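Local structure of ribulose-1,5-bisphosphate carboxylase/oxygenase large subunit (3QFW) at residues B[292-297]-B[331-336]. The protein is a Rubisco-like protein with a TIM-barrel catalytic domain that probably binds magnesium, and its true reaction may differ from ribulose-bisphosphate carboxylation. Sequence-based numbering, arbitrary orientation.
Sequences YSTASC and LRFYGQ. With SO4 (sulfate ion), chain F; SO4 (sulfate ion), chain G.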
loop_
_atom_site.group_PDB
_atom_site.type_symbol
_atom_site.label_atom_id
_atom_site.label_comp_id
_atom_site.label_asym_id
_atom_site.label_seq_id
_atom_site.Cartn_x
_atom_site.Cartn_y
_atom_site.Cartn_z
ATOM N N TYR B 292 1.511 -19.381 -3.935
ATOM C CA TYR B 292 2.707 -19.129 -4.735
ATOM C C TYR B 292 3.168 -20.412 -5.423
ATOM O O TYR B 292 3.268 -21.468 -4.792
ATOM C CB TYR B 292 3.861 -18.606 -3.878
ATOM C CG TYR B 292 3.786 -17.155 -3.462
ATOM C CD1 TYR B 292 2.587 -16.448 -3.491
ATOM C CD2 TYR B 292 4.931 -16.490 -3.034
ATOM C CE1 TYR B 292 2.535 -15.128 -3.100
ATOM C CE2 TYR B 292 4.887 -15.171 -2.647
ATOM C CZ TYR B 292 3.686 -14.491 -2.679
ATOM O OH TYR B 292 3.647 -13.170 -2.284
ATOM N N SER B 293 3.464 -20.309 -6.710
ATOM C CA SER B 293 4.016 -21.432 -7.462
ATOM C C SER B 293 5.480 -21.644 -7.098
ATOM O O SER B 293 6.139 -20.747 -6.567
ATOM C CB SER B 293 3.914 -21.163 -8.959
ATOM O OG SER B 293 4.855 -20.176 -9.338
ATOM N N THR B 294 5.999 -22.833 -7.395
ATOM C CA THR B 294 7.406 -23.085 -7.163
ATOM C C THR B 294 8.235 -22.132 -8.011
ATOM O O THR B 294 9.253 -21.607 -7.549
ATOM C CB THR B 294 7.771 -24.560 -7.448
ATOM O OG1 THR B 294 7.357 -24.908 -8.774
ATOM C CG2 THR B 294 7.063 -25.462 -6.465
ATOM N N ALA B 295 7.787 -21.890 -9.242
ATOM C CA ALA B 295 8.468 -20.961 -10.138
ATOM C C ALA B 295 8.635 -19.583 -9.499
ATOM O O ALA B 295 9.733 -18.991 -9.531
ATOM C CB ALA B 295 7.707 -20.832 -11.458
ATOM N N SER B 296 7.539 -19.074 -8.939
ATOM C CA SER B 296 7.553 -17.777 -8.282
ATOM C C SER B 296 8.471 -17.755 -7.076
ATOM O O SER B 296 9.225 -16.813 -6.892
ATOM C CB SER B 296 6.134 -17.332 -7.883
ATOM O OG SER B 296 5.353 -17.079 -9.038
ATOM N N CYS B 297 8.411 -18.791 -6.247
ATOM C CA CYS B 297 9.282 -18.840 -5.074
ATOM C C CYS B 297 10.755 -18.844 -5.477
ATOM O O CYS B 297 11.577 -18.153 -4.870
ATOM C CB CYS B 297 8.958 -20.047 -4.192
ATOM S SG CYS B 297 7.332 -19.934 -3.390
ATOM N N LEU B 331 15.893 -26.996 1.527
ATOM C CA LEU B 331 17.293 -26.655 1.338
ATOM C C LEU B 331 17.786 -27.139 -0.016
ATOM O O LEU B 331 18.672 -26.526 -0.611
ATOM C CB LEU B 331 18.153 -27.205 2.471
ATOM C CG LEU B 331 18.172 -26.394 3.774
ATOM C CD1 LEU B 331 17.720 -24.966 3.593
ATOM C CD2 LEU B 331 17.365 -27.063 4.859
ATOM N N ARG B 332 17.210 -28.237 -0.506
ATOM C CA ARG B 332 17.482 -28.665 -1.878
ATOM C C ARG B 332 16.914 -27.620 -2.835
ATOM O O ARG B 332 17.553 -27.234 -3.814
ATOM C CB ARG B 332 16.855 -30.027 -2.166
ATOM C CG ARG B 332 17.585 -31.197 -1.500
ATOM C CD ARG B 332 16.776 -32.500 -1.584
ATOM N NE ARG B 332 17.319 -33.522 -0.679
ATOM C CZ ARG B 332 16.581 -34.297 0.111
ATOM N NH1 ARG B 332 15.258 -34.193 0.112
ATOM N NH2 ARG B 332 17.162 -35.173 0.911
ATOM N N PHE B 333 15.701 -27.172 -2.539
ATOM C CA PHE B 333 15.027 -26.215 -3.402
ATOM C C PHE B 333 15.752 -24.877 -3.460
ATOM O O PHE B 333 16.035 -24.353 -4.539
ATOM C CB PHE B 333 13.588 -25.985 -2.930
ATOM C CG PHE B 333 12.772 -25.179 -3.900
ATOM C CD1 PHE B 333 12.226 -25.783 -5.019
ATOM C CD2 PHE B 333 12.579 -23.817 -3.709
ATOM C CE1 PHE B 333 11.486 -25.052 -5.930
ATOM C CE2 PHE B 333 11.840 -23.078 -4.610
ATOM C CZ PHE B 333 11.288 -23.690 -5.720
ATOM N N TYR B 334 16.051 -24.326 -2.289
ATOM C CA TYR B 334 16.563 -22.965 -2.203
ATOM C C TYR B 334 18.077 -22.860 -2.136
ATOM O O TYR B 334 18.638 -21.784 -2.319
ATOM C CB TYR B 334 15.966 -22.257 -0.979
ATOM C CG TYR B 334 14.493 -21.921 -1.095
ATOM C CD1 TYR B 334 14.062 -20.901 -1.936
ATOM C CD2 TYR B 334 13.541 -22.597 -0.340
ATOM C CE1 TYR B 334 12.721 -20.577 -2.046
ATOM C CE2 TYR B 334 12.180 -22.277 -0.441
ATOM C CZ TYR B 334 11.783 -21.259 -1.299
ATOM O OH TYR B 334 10.447 -20.919 -1.418
ATOM N N GLY B 335 18.756 -23.973 -1.878
ATOM C CA GLY B 335 20.162 -23.878 -1.558
ATOM C C GLY B 335 20.249 -23.405 -0.123
ATOM O O GLY B 335 19.223 -23.265 0.543
ATOM N N GLN B 336 21.462 -23.138 0.350
ATOM C CA GLN B 336 21.679 -22.838 1.764
ATOM C C GLN B 336 21.665 -21.347 2.088
ATOM O O GLN B 336 21.725 -20.968 3.254
ATOM C CB GLN B 336 22.988 -23.474 2.255
ATOM C CG GLN B 336 22.957 -24.987 2.265
ATOM C CD GLN B 336 24.306 -25.595 2.605
ATOM O OE1 GLN B 336 25.131 -24.975 3.277
ATOM N NE2 GLN B 336 24.540 -26.810 2.131
HETATM S S SO4 F . 3.527 -25.437 -8.870
HETATM O O1 SO4 F . 3.552 -26.844 -8.466
HETATM O O2 SO4 F . 2.132 -25.000 -8.930
HETATM O O3 SO4 F . 4.168 -25.252 -10.173
HETATM O O4 SO4 F . 4.252 -24.655 -7.875
HETATM S S SO4 G . 14.054 -36.307 3.478
HETATM O O1 SO4 G . 14.282 -35.443 4.637
HETATM O O2 SO4 G . 13.036 -37.300 3.825
HETATM O O3 SO4 G . 15.287 -36.986 3.104
HETATM O O4 SO4 G . 13.600 -35.496 2.346
#
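Thr294 N donates to O4 of the chain F sulfate at 2.6 Å (N-H...O4 159°), while the carbonyl of the same residue meets the Phe333 ring across the contact. Both residues belong to the TIM-barrel domain: helix 294-305 follows strand 280-284, helix 327-334 follows strand 315-319, and the first turn of the former lies against the last turn of the latter. The sulfate, probably from the crystallisation liquor, also takes a weak, unsettled bond from Thr294 OG1. Next to it Ser293 is the N-cap, its OG accepting from Ser296 N at 2.9 Å and 163°.

No hydrogen bond joins the two segments; they meet through ring edges set against the main-chain oxygens of Thr294 and Cys297, and through apolar contact with the Cys297 side chain. Phe333 holds CG anti to its own backbone N (chi1 -171°), which carries the ring out to the facing helix; there CZ approaches Thr294 O at 3.4 Å, with the oxygen at the ring edge and near its plane. CE2 of Phe333 lies 4.2 Å from Cys297 CB, and Leu298 and Tyr286 also touch this ring. Replacing Phe333 by alanine would probably open a gap beside Thr294 and leave its carbonyl oxygen without the ring edge it meets, while Cys297 would keep its contact with Tyr334.

Tyr334 is buried alongside: Phe333 CD2 sits 3.4 Å above the plane of the Tyr334 ring, over its centre, whereas Cys297 O lies at that ring's edge. The phenol oxygen is satisfied by a hydrogen bond with Asn285 OD1, and Tyr334 OH comes within 3.3 Å of Cys297 CB.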